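Local coordinates for cellobiose 2-epimerase (Ruminococcus albus, PDB 3VW5), which catalyses the reversible epimerisation of cellobiose to 4-O-beta-D-glucopyranosyl-D-mannose, acting on an unmodified sugar, at residues H50-W55 / I112-Y117; Y57-M62 / L119-R124; H184-Y189 / D203-Q208. The protein carries 2 engineered substitutions. All coordinates share one frame; numbering follows the deposited sequence.

Contact 1. Residues H50-W55 / I112-Y117; sequences HSRILW and IAFAIY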
loop_
_atom_site.group_PDB
_atom_site.type_symbol
_atom_site.label_atom_id
_atom_site.label_comp_id
_atom_site.label_asym_id
_atom_site.label_seq_id
_atom_site.Cartn_x
_atom_site.Cartn_y
_atom_site.Cartn_z
ATOM N N HIS A 50 -1.460 -2.303 11.509
ATOM C CA HIS A 50 -1.604 -3.716 11.807
ATOM C C HIS A 50 -2.040 -4.537 10.608
ATOM O O HIS A 50 -1.583 -5.665 10.424
ATOM C CB HIS A 50 -2.515 -3.933 13.002
ATOM C CG HIS A 50 -1.831 -3.681 14.305
ATOM N ND1 HIS A 50 -1.532 -2.411 14.751
ATOM C CD2 HIS A 50 -1.331 -4.534 15.232
ATOM C CE1 HIS A 50 -0.903 -2.493 15.909
ATOM N NE2 HIS A 50 -0.768 -3.769 16.223
ATOM N N SER A 51 -2.897 -3.986 9.769
ATOM C CA SER A 51 -3.262 -4.726 8.582
ATOM C C SER A 51 -2.055 -4.906 7.683
ATOM O O SER A 51 -1.874 -5.960 7.088
ATOM C CB SER A 51 -4.408 -4.043 7.854
ATOM O OG SER A 51 -5.548 -4.040 8.681
ATOM N N ARG A 52 -1.216 -3.877 7.596
ATOM C CA ARG A 52 -0.030 -3.948 6.744
ATOM C C ARG A 52 1.012 -4.939 7.273
ATOM O O ARG A 52 1.657 -5.668 6.499
ATOM C CB ARG A 52 0.553 -2.563 6.522
ATOM C CG ARG A 52 -0.326 -1.715 5.645
ATOM C CD ARG A 52 0.028 -0.242 5.694
ATOM N NE ARG A 52 -0.524 0.476 4.552
ATOM C CZ ARG A 52 -0.207 1.726 4.219
ATOM N NH1 ARG A 52 0.670 2.420 4.939
ATOM N NH2 ARG A 52 -0.764 2.281 3.155
ATOM N N ILE A 53 1.159 -4.972 8.592
ATOM C CA ILE A 53 1.994 -5.984 9.214
ATOM C C ILE A 53 1.419 -7.380 8.923
ATOM O O ILE A 53 2.144 -8.267 8.450
ATOM C CB ILE A 53 2.164 -5.723 10.708
ATOM C CG1 ILE A 53 2.933 -4.423 10.895
ATOM C CG2 ILE A 53 2.908 -6.875 11.397
ATOM C CD1 ILE A 53 2.881 -3.858 12.314
ATOM N N LEU A 54 0.116 -7.556 9.164
ATOM C CA LEU A 54 -0.575 -8.819 8.849
ATOM C C LEU A 54 -0.340 -9.208 7.396
ATOM O O LEU A 54 0.064 -10.335 7.099
ATOM C CB LEU A 54 -2.074 -8.745 9.156
ATOM C CG LEU A 54 -2.896 -10.001 8.813
ATOM C CD1 LEU A 54 -2.229 -11.281 9.308
ATOM C CD2 LEU A 54 -4.335 -9.933 9.313
ATOM N N TRP A 55 -0.556 -8.272 6.479
ATOM C CA TRP A 55 -0.284 -8.577 5.086
ATOM C C TRP A 55 1.165 -9.018 4.893
ATOM O O TRP A 55 1.456 -9.952 4.148
ATOM C CB TRP A 55 -0.605 -7.396 4.150
ATOM C CG TRP A 55 -0.275 -7.778 2.726
ATOM C CD1 TRP A 55 -1.108 -8.369 1.824
ATOM C CD2 TRP A 55 1.004 -7.666 2.075
ATOM N NE1 TRP A 55 -0.444 -8.602 0.646
ATOM C CE2 TRP A 55 0.856 -8.188 0.774
ATOM C CE3 TRP A 55 2.254 -7.163 2.462
ATOM C CZ2 TRP A 55 1.912 -8.233 -0.135
ATOM C CZ3 TRP A 55 3.301 -7.212 1.553
ATOM C CH2 TRP A 55 3.125 -7.738 0.278
ATOM N N ILE A 112 -10.557 0.148 5.620
ATOM C CA ILE A 112 -11.290 -1.122 5.484
ATOM C C ILE A 112 -10.810 -1.991 4.313
ATOM O O ILE A 112 -10.767 -3.221 4.424
ATOM C CB ILE A 112 -12.804 -0.919 5.340
ATOM C CG1 ILE A 112 -13.348 -0.075 6.498
ATOM C CG2 ILE A 112 -13.494 -2.275 5.255
ATOM C CD1 ILE A 112 -14.617 0.707 6.166
ATOM N N ALA A 113 -10.471 -1.363 3.190
ATOM C CA ALA A 113 -9.960 -2.105 2.052
ATOM C C ALA A 113 -8.696 -2.855 2.470
ATOM O O ALA A 113 -8.480 -3.995 2.077
ATOM C CB ALA A 113 -9.667 -1.169 0.879
ATOM N N PHE A 114 -7.860 -2.207 3.270
ATOM C CA PHE A 114 -6.585 -2.794 3.635
ATOM C C PHE A 114 -6.768 -4.012 4.526
ATOM O O PHE A 114 -6.134 -5.045 4.308
ATOM C CB PHE A 114 -5.680 -1.773 4.314
ATOM C CG PHE A 114 -4.538 -1.366 3.477
ATOM C CD1 PHE A 114 -3.496 -2.254 3.248
ATOM C CD2 PHE A 114 -4.505 -0.098 2.881
ATOM C CE1 PHE A 114 -2.426 -1.889 2.437
ATOM C CE2 PHE A 114 -3.438 0.290 2.075
ATOM C CZ PHE A 114 -2.396 -0.610 1.849
ATOM N N ALA A 115 -7.625 -3.873 5.535
ATOM C CA ALA A 115 -8.055 -5.019 6.337
ATOM C C ALA A 115 -8.425 -6.212 5.434
ATOM O O ALA A 115 -7.955 -7.330 5.648
ATOM C CB ALA A 115 -9.214 -4.629 7.245
ATOM N N ILE A 116 -9.247 -5.968 4.417
ATOM C CA ILE A 116 -9.586 -7.020 3.460
ATOM C C ILE A 116 -8.357 -7.624 2.778
ATOM O O ILE A 116 -8.246 -8.839 2.649
ATOM C CB ILE A 116 -10.559 -6.497 2.393
ATOM C CG1 ILE A 116 -11.908 -6.200 3.028
ATOM C CG2 ILE A 116 -10.706 -7.484 1.238
ATOM C CD1 ILE A 116 -12.720 -5.218 2.220
ATOM N N TYR A 117 -7.443 -6.764 2.335
ATOM C CA TYR A 117 -6.217 -7.176 1.660
ATOM C C TYR A 117 -5.382 -8.120 2.540
ATOM O O TYR A 117 -4.939 -9.180 2.090
ATOM C CB TYR A 117 -5.432 -5.925 1.298
ATOM C CG TYR A 117 -4.203 -6.131 0.450
ATOM C CD1 TYR A 117 -4.196 -7.021 -0.603
ATOM C CD2 TYR A 117 -3.048 -5.392 0.692
ATOM C CE1 TYR A 117 -3.067 -7.188 -1.394
ATOM C CE2 TYR A 117 -1.914 -5.549 -0.088
ATOM C CZ TYR A 117 -1.928 -6.440 -1.133
ATOM O OH TYR A 117 -0.798 -6.592 -1.904
#

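Contact 2. Residues Y57-M62 / L119-R124; sequences YSNAYM and LSSYYR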
loop_
_atom_site.group_PDB
_atom_site.type_symbol
_atom_site.label_atom_id
_atom_site.label_comp_id
_atom_site.label_asym_id
_atom_site.label_seq_id
_atom_site.Cartn_x
_atom_site.Cartn_y
_atom_site.Cartn_z
ATOM N N TYR A 57 3.576 -10.254 7.061
ATOM C CA TYR A 57 3.995 -11.549 7.568
ATOM C C TYR A 57 3.350 -12.663 6.782
ATOM O O TYR A 57 4.029 -13.625 6.386
ATOM C CB TYR A 57 3.736 -11.679 9.063
ATOM C CG TYR A 57 4.834 -11.052 9.886
ATOM C CD1 TYR A 57 6.157 -11.489 9.761
ATOM C CD2 TYR A 57 4.561 -10.023 10.776
ATOM C CE1 TYR A 57 7.168 -10.929 10.509
ATOM C CE2 TYR A 57 5.565 -9.452 11.524
ATOM C CZ TYR A 57 6.868 -9.905 11.389
ATOM O OH TYR A 57 7.870 -9.333 12.137
ATOM N N SER A 58 2.050 -12.532 6.532
ATOM C CA SER A 58 1.368 -13.545 5.738
ATOM C C SER A 58 2.123 -13.786 4.418
ATOM O O SER A 58 2.350 -14.925 4.026
ATOM C CB SER A 58 -0.118 -13.198 5.511
ATOM O OG SER A 58 -0.792 -12.915 6.736
ATOM N N ASN A 59 2.556 -12.721 3.756
ATOM C CA ASN A 59 3.235 -12.871 2.467
ATOM C C ASN A 59 4.696 -13.285 2.549
ATOM O O ASN A 59 5.224 -13.932 1.632
ATOM C CB ASN A 59 3.089 -11.604 1.625
ATOM C CG ASN A 59 1.770 -11.555 0.903
ATOM O OD1 ASN A 59 1.682 -11.918 -0.275
ATOM N ND2 ASN A 59 0.721 -11.142 1.618
ATOM N N ALA A 60 5.351 -12.890 3.636
ATOM C CA ALA A 60 6.736 -13.273 3.865
ATOM C C ALA A 60 6.768 -14.779 4.115
ATOM O O ALA A 60 7.674 -15.496 3.667
ATOM C CB ALA A 60 7.309 -12.526 5.058
ATOM N N TYR A 61 5.760 -15.256 4.833
ATOM C CA TYR A 61 5.677 -16.676 5.094
ATOM C C TYR A 61 5.458 -17.456 3.788
ATOM O O TYR A 61 6.121 -18.472 3.533
ATOM C CB TYR A 61 4.589 -16.966 6.121
ATOM C CG TYR A 61 4.297 -18.433 6.268
ATOM C CD1 TYR A 61 5.203 -19.283 6.896
ATOM C CD2 TYR A 61 3.111 -18.975 5.774
ATOM C CE1 TYR A 61 4.937 -20.624 7.030
ATOM C CE2 TYR A 61 2.835 -20.313 5.908
ATOM C CZ TYR A 61 3.753 -21.138 6.536
ATOM O OH TYR A 61 3.483 -22.483 6.661
ATOM N N MET A 62 4.551 -16.969 2.947
ATOM C CA MET A 62 4.284 -17.633 1.676
ATOM C C MET A 62 5.469 -17.551 0.704
ATOM O O MET A 62 5.483 -18.226 -0.319
ATOM C CB MET A 62 3.026 -17.064 1.011
ATOM C CG MET A 62 1.708 -17.439 1.687
ATOM S SD MET A 62 0.236 -16.989 0.707
ATOM C CE MET A 62 0.198 -15.198 0.874
ATOM N N LEU A 119 -6.444 -9.737 5.484
ATOM C CA LEU A 119 -7.194 -10.931 5.868
ATOM C C LEU A 119 -7.174 -11.953 4.735
ATOM O O LEU A 119 -6.973 -13.147 4.974
ATOM C CB LEU A 119 -8.631 -10.584 6.277
ATOM C CG LEU A 119 -8.771 -9.854 7.626
ATOM C CD1 LEU A 119 -10.150 -9.198 7.805
ATOM C CD2 LEU A 119 -8.425 -10.728 8.835
ATOM N N SER A 120 -7.361 -11.484 3.502
ATOM C CA SER A 120 -7.366 -12.382 2.356
ATOM C C SER A 120 -6.047 -13.100 2.300
ATOM O O SER A 120 -5.986 -14.304 2.100
ATOM C CB SER A 120 -7.600 -11.627 1.051
ATOM O OG SER A 120 -8.898 -11.069 1.006
ATOM N N SER A 121 -4.983 -12.342 2.493
ATOM C CA SER A 121 -3.635 -12.880 2.414
ATOM C C SER A 121 -3.366 -13.879 3.528
ATOM O O SER A 121 -2.697 -14.881 3.319
ATOM C CB SER A 121 -2.629 -11.735 2.481
ATOM O OG SER A 121 -2.449 -11.189 1.200
ATOM N N TYR A 122 -3.889 -13.598 4.712
ATOM C CA TYR A 122 -3.660 -14.460 5.856
ATOM C C TYR A 122 -4.366 -15.778 5.629
ATOM O O TYR A 122 -3.832 -16.838 5.965
ATOM C CB TYR A 122 -4.151 -13.815 7.144
ATOM C CG TYR A 122 -3.996 -14.713 8.342
ATOM C CD1 TYR A 122 -2.740 -15.077 8.799
ATOM C CD2 TYR A 122 -5.114 -15.194 9.023
ATOM C CE1 TYR A 122 -2.600 -15.891 9.896
ATOM C CE2 TYR A 122 -4.987 -16.009 10.119
ATOM C CZ TYR A 122 -3.725 -16.363 10.553
ATOM O OH TYR A 122 -3.600 -17.193 11.646
ATOM N N TYR A 123 -5.556 -15.713 5.033
ATOM C CA TYR A 123 -6.254 -16.923 4.607
ATOM C C TYR A 123 -5.420 -17.722 3.596
ATOM O O TYR A 123 -5.213 -18.920 3.777
ATOM C CB TYR A 123 -7.650 -16.598 4.050
ATOM C CG TYR A 123 -8.317 -17.757 3.331
ATOM C CD1 TYR A 123 -8.736 -18.899 4.034
ATOM C CD2 TYR A 123 -8.524 -17.713 1.956
ATOM C CE1 TYR A 123 -9.333 -19.951 3.385
ATOM C CE2 TYR A 123 -9.115 -18.751 1.298
ATOM C CZ TYR A 123 -9.522 -19.872 2.013
ATOM O OH TYR A 123 -10.122 -20.909 1.340
ATOM N N ARG A 124 -4.933 -17.074 2.539
ATOM C CA ARG A 124 -4.090 -17.774 1.569
ATOM C C ARG A 124 -2.874 -18.363 2.262
ATOM O O ARG A 124 -2.231 -19.276 1.762
ATOM C CB ARG A 124 -3.633 -16.840 0.453
ATOM C CG ARG A 124 -4.757 -16.347 -0.427
ATOM C CD ARG A 124 -4.220 -15.493 -1.562
ATOM N NE ARG A 124 -3.242 -16.206 -2.375
ATOM C CZ ARG A 124 -2.062 -15.713 -2.747
ATOM N NH1 ARG A 124 -1.682 -14.488 -2.365
ATOM N NH2 ARG A 124 -1.255 -16.454 -3.504
#

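Contact 3. Residues H184-Y189 / D203-Q208; sequences HLIEAY and DRLKFQ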
loop_
_atom_site.group_PDB
_atom_site.type_symbol
_atom_site.label_atom_id
_atom_site.label_comp_id
_atom_site.label_asym_id
_atom_site.label_seq_id
_atom_site.Cartn_x
_atom_site.Cartn_y
_atom_site.Cartn_z
ATOM N N HIS A 184 -6.606 1.274 -3.687
ATOM C CA HIS A 184 -6.512 0.294 -2.615
ATOM C C HIS A 184 -7.727 -0.644 -2.487
ATOM O O HIS A 184 -7.609 -1.744 -1.947
ATOM C CB HIS A 184 -6.062 0.943 -1.301
ATOM C CG HIS A 184 -4.631 1.380 -1.344
ATOM N ND1 HIS A 184 -3.583 0.481 -1.342
ATOM C CD2 HIS A 184 -4.071 2.607 -1.473
ATOM C CE1 HIS A 184 -2.443 1.135 -1.435
ATOM N NE2 HIS A 184 -2.711 2.429 -1.509
ATOM N N LEU A 185 -8.872 -0.235 -3.022
ATOM C CA LEU A 185 -9.959 -1.193 -3.260
ATOM C C LEU A 185 -9.550 -2.191 -4.351
ATOM O O LEU A 185 -9.713 -3.401 -4.186
ATOM C CB LEU A 185 -11.275 -0.494 -3.609
ATOM C CG LEU A 185 -11.980 0.241 -2.462
ATOM C CD1 LEU A 185 -13.135 1.067 -2.998
ATOM C CD2 LEU A 185 -12.469 -0.703 -1.358
ATOM N N ILE A 186 -9.001 -1.700 -5.456
ATOM C CA ILE A 186 -8.495 -2.622 -6.467
ATOM C C ILE A 186 -7.550 -3.643 -5.824
ATOM O O ILE A 186 -7.701 -4.841 -5.995
ATOM C CB ILE A 186 -7.813 -1.865 -7.627
ATOM C CG1 ILE A 186 -8.866 -1.189 -8.514
ATOM C CG2 ILE A 186 -6.931 -2.785 -8.436
ATOM C CD1 ILE A 186 -8.350 0.002 -9.301
ATOM N N GLU A 187 -6.595 -3.150 -5.050
ATOM C CA GLU A 187 -5.562 -3.970 -4.447
ATOM C C GLU A 187 -6.155 -5.071 -3.560
ATOM O O GLU A 187 -5.779 -6.239 -3.677
ATOM C CB GLU A 187 -4.654 -3.059 -3.630
ATOM C CG GLU A 187 -3.438 -3.692 -3.006
ATOM C CD GLU A 187 -2.761 -2.712 -2.064
ATOM O OE1 GLU A 187 -1.548 -2.413 -2.238
ATOM O OE2 GLU A 187 -3.460 -2.214 -1.147
ATOM N N ALA A 188 -7.075 -4.685 -2.676
ATOM C CA ALA A 188 -7.763 -5.622 -1.773
ATOM C C ALA A 188 -8.632 -6.639 -2.510
ATOM O O ALA A 188 -8.528 -7.835 -2.263
ATOM C CB ALA A 188 -8.600 -4.868 -0.708
ATOM N N TYR A 189 -9.497 -6.156 -3.400
ATOM C CA TYR A 189 -10.435 -7.028 -4.107
ATOM C C TYR A 189 -9.703 -8.010 -5.002
ATOM O O TYR A 189 -10.124 -9.158 -5.146
ATOM C CB TYR A 189 -11.456 -6.228 -4.919
ATOM C CG TYR A 189 -12.492 -5.546 -4.071
ATOM C CD1 TYR A 189 -13.666 -5.054 -4.633
ATOM C CD2 TYR A 189 -12.305 -5.396 -2.701
ATOM C CE1 TYR A 189 -14.627 -4.423 -3.856
ATOM C CE2 TYR A 189 -13.259 -4.773 -1.905
ATOM C CZ TYR A 189 -14.418 -4.280 -2.491
ATOM O OH TYR A 189 -15.373 -3.646 -1.710
ATOM N N ASP A 203 -16.943 -8.448 -9.987
ATOM C CA ASP A 203 -17.773 -7.382 -10.541
ATOM C C ASP A 203 -17.371 -6.012 -10.013
ATOM O O ASP A 203 -17.131 -5.096 -10.797
ATOM C CB ASP A 203 -19.265 -7.636 -10.306
ATOM C CG ASP A 203 -19.834 -8.653 -11.274
ATOM O OD1 ASP A 203 -19.277 -8.769 -12.397
ATOM O OD2 ASP A 203 -20.824 -9.341 -10.903
ATOM N N ARG A 204 -17.280 -5.877 -8.693
ATOM C CA ARG A 204 -16.901 -4.603 -8.107
ATOM C C ARG A 204 -15.489 -4.199 -8.561
ATOM O O ARG A 204 -15.260 -3.040 -8.949
ATOM C CB ARG A 204 -16.996 -4.663 -6.586
ATOM C CG ARG A 204 -18.319 -5.210 -6.075
ATOM C CD ARG A 204 -19.482 -4.488 -6.701
ATOM N NE ARG A 204 -19.436 -3.052 -6.448
ATOM C CZ ARG A 204 -19.582 -2.124 -7.390
ATOM N NH1 ARG A 204 -19.783 -2.481 -8.651
ATOM N NH2 ARG A 204 -19.521 -0.838 -7.065
ATOM N N LEU A 205 -14.563 -5.162 -8.532
ATOM C CA LEU A 205 -13.205 -4.974 -9.035
ATOM C C LEU A 205 -13.202 -4.368 -10.433
ATOM O O LEU A 205 -12.432 -3.440 -10.704
ATOM C CB LEU A 205 -12.449 -6.309 -9.095
ATOM C CG LEU A 205 -10.957 -6.402 -8.713
ATOM C CD1 LEU A 205 -10.279 -7.481 -9.517
ATOM C CD2 LEU A 205 -10.164 -5.092 -8.846
ATOM N N LYS A 206 -14.033 -4.901 -11.332
ATOM C CA LYS A 206 -14.021 -4.417 -12.708
ATOM C C LYS A 206 -14.561 -2.985 -12.763
ATOM O O LYS A 206 -14.095 -2.149 -13.551
ATOM C CB LYS A 206 -14.780 -5.356 -13.647
ATOM C CG LYS A 206 -14.018 -6.625 -14.029
ATOM C CD LYS A 206 -14.954 -7.691 -14.607
ATOM C CE LYS A 206 -14.199 -8.971 -14.991
ATOM N NZ LYS A 206 -14.730 -9.652 -16.237
ATOM N N PHE A 207 -15.520 -2.692 -11.895
ATOM C CA PHE A 207 -16.028 -1.342 -11.809
ATOM C C PHE A 207 -14.923 -0.366 -11.340
ATOM O O PHE A 207 -14.795 0.753 -11.865
ATOM C CB PHE A 207 -17.243 -1.294 -10.900
ATOM C CG PHE A 207 -17.582 0.087 -10.418
ATOM C CD1 PHE A 207 -17.156 0.521 -9.174
ATOM C CD2 PHE A 207 -18.325 0.950 -11.208
ATOM C CE1 PHE A 207 -17.465 1.794 -8.718
ATOM C CE2 PHE A 207 -18.640 2.224 -10.762
ATOM C CZ PHE A 207 -18.203 2.648 -9.509
ATOM N N GLN A 208 -14.109 -0.796 -10.379
ATOM C CA GLN A 208 -13.004 0.033 -9.918
ATOM C C GLN A 208 -11.957 0.251 -11.007
ATOM O O GLN A 208 -11.477 1.371 -11.195
ATOM C CB GLN A 208 -12.377 -0.564 -8.661
ATOM C CG GLN A 208 -13.295 -0.508 -7.454
ATOM C CD GLN A 208 -13.127 -1.711 -6.536
ATOM O OE1 GLN A 208 -12.168 -2.488 -6.654
ATOM N NE2 GLN A 208 -14.074 -1.875 -5.620
#

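Contact 1. Residues H50-W55 / I112-Y117
The Trp55 indole and the Tyr117 ring lie face to face in an offset stack. The centroid of the Trp55 five-membered ring is 4.1 Å from that of the Tyr117 ring, and the planes are 20° apart. Tyr117 CE2 sits over the indole face, shifted toward the rim. Trp55 CD1 sits 3.5 Å above the plane of the Tyr117 ring, also off-centre. The backbone Tyr117 O lies at the indole edge, in plane. Trp55 CG is anti to the backbone N (chi1 179°), and the indole that starts from it lies against Tyr117. Trp55 NE1 is 3.3 Å from Tyr117 OH, but the angle is poor and no hydrogen bond forms. That hydroxyl bonds Arg377 instead. An alanine at Tyr117 would probably leave one indole face without its stacking partner and Arg377 NH1 without this hydroxyl.

Arg52 and Phe114 form the second flat pair, with planes 77° apart. Arg52 NE stands 3.5 Å above the plane of the Phe114 ring, toward the rim. Phe114 CE1 in turn lies at the guanidinium edge. The result is an off-centre cation-pi contact, with Arg52 CZ 4.5 Å from the Phe114 centroid. Phe114 also meets the rings of His184 and Tyr373.

The backbones come closest at Ser51 and Ala115, a turn before the Trp55 stack. Ser51 OG rests 3.6 Å from Ala115 CA and bonds Val47 O in its own helix. The two segments run nearly parallel, their axes 8.6 Å apart at closest approach, as expected of neighbouring inner helices in an (alpha/alpha)6 barrel.

Contact 2. Residues Y57-M62 / L119-R124
Met62 reaches across to Arg124, and the two side chains cross at about a right angle. The Met62 chain is extended as far as SD and then bends (chi3 -73°), turning CE toward Ser121 O and Arg124 NH1. Met62 SD lies 4.3 Å above the Arg124 guanidinium plane, over its centre. The Arg124 chain also bends, chi3 (57°) turning NE aside, and its NH1 makes a salt bridge with Glu191.

Asn59 ND2 donates to Ser121 OG at 3.2 Å. The bond is fairly straight, at 155°, and the acceptor lies in the Asn59 amide plane. ND2 also bonds Trp55 O, one turn back. Ser121 OG has a further bond to Glu191 OE1, so Glu191 serves both Ser121 and Arg124.

Ser58 fills the closest approach of the backbones. Its OG is 3.4 Å from Tyr122 CA and lies in plane at the edge of the Tyr122 ring, 3.6 Å from CD1. OG is satisfied by Leu54 O in its own helix. The Tyr122 ring stacks on Tyr77 of helix 67-84. Small serines facing a parallel neighbour fit the close packing of inner helices in this (alpha/alpha)6 barrel.

Contact 3. Residues H184-Y189 / D203-Q208
Glu187 OE1, on the helix that packs Ile186 and Tyr189 against Leu205 and Gln208, is gripped by Arg377 NH1 in a salt bridge and by Tyr373 OH. The other oxygen, Glu187 OE2, takes a bond from His184 ND1 at 2.7 Å. This bond is nearly straight (167°). It lies in the His184 ring plane but meets OE2 from above the carboxylate plane. Glu187 and His184 point away from helix 199-216.

Helices 179-196 and 199-216 form a helical hairpin of the (alpha/alpha)6 barrel, an inner helix and the outer one that follows it. Their segments run antiparallel at 149°, their axes 9.3 Å apart at closest approach.

Gln208 fills the middle of the interface. Its chain is bent at chi2 (145°), and CD rests 3.7 Å from Leu185 CB. Its amide plane is turned well away from that of the Tyr189 ring. NE2 is its nearest atom to that ring and bonds Tyr152 OH. Gln208 OE1 approaches Ile186 N without a hydrogen bond, because the angle is poor.

Arg204 CB touches the Tyr189 ring at its edge, 3.6 Å from CE1. Beyond the interface, Glu143 takes both Tyr189 OH and Arg204 NE, one on each carboxylate oxygen. Leu205 CG packs 3.8 Å from Tyr189 CB, and Leu205 CD2 meets Ile186 CG2 at 4.0 Å. Ile186 and Gln208 lie alongside each other, pointing opposite ways, with Ile186 CG1 3.6 Å from Gln208 CB.

From the N terminus, helix 47-64 supplies the first segments of contacts 1 and 2. The chain then passes through outer helix 67-84 and returns along helix 109-126. There 112-117 closes contact 1 and 119-124 closes contact 2, so the two loops cross. Both contacts join the same pair of inner helices at successive levels, and they touch where Trp55 meets Ser121. Contact 3 comes later in series. It closes a short span of 13 residues, mostly the facing ends of helices 179-196 and 199-216, with the hairpin turn between them. Its inner helix packs on helix 109-126, where Glu187 meets Tyr117 of contact 1. Contacts 2 and 3 do not touch.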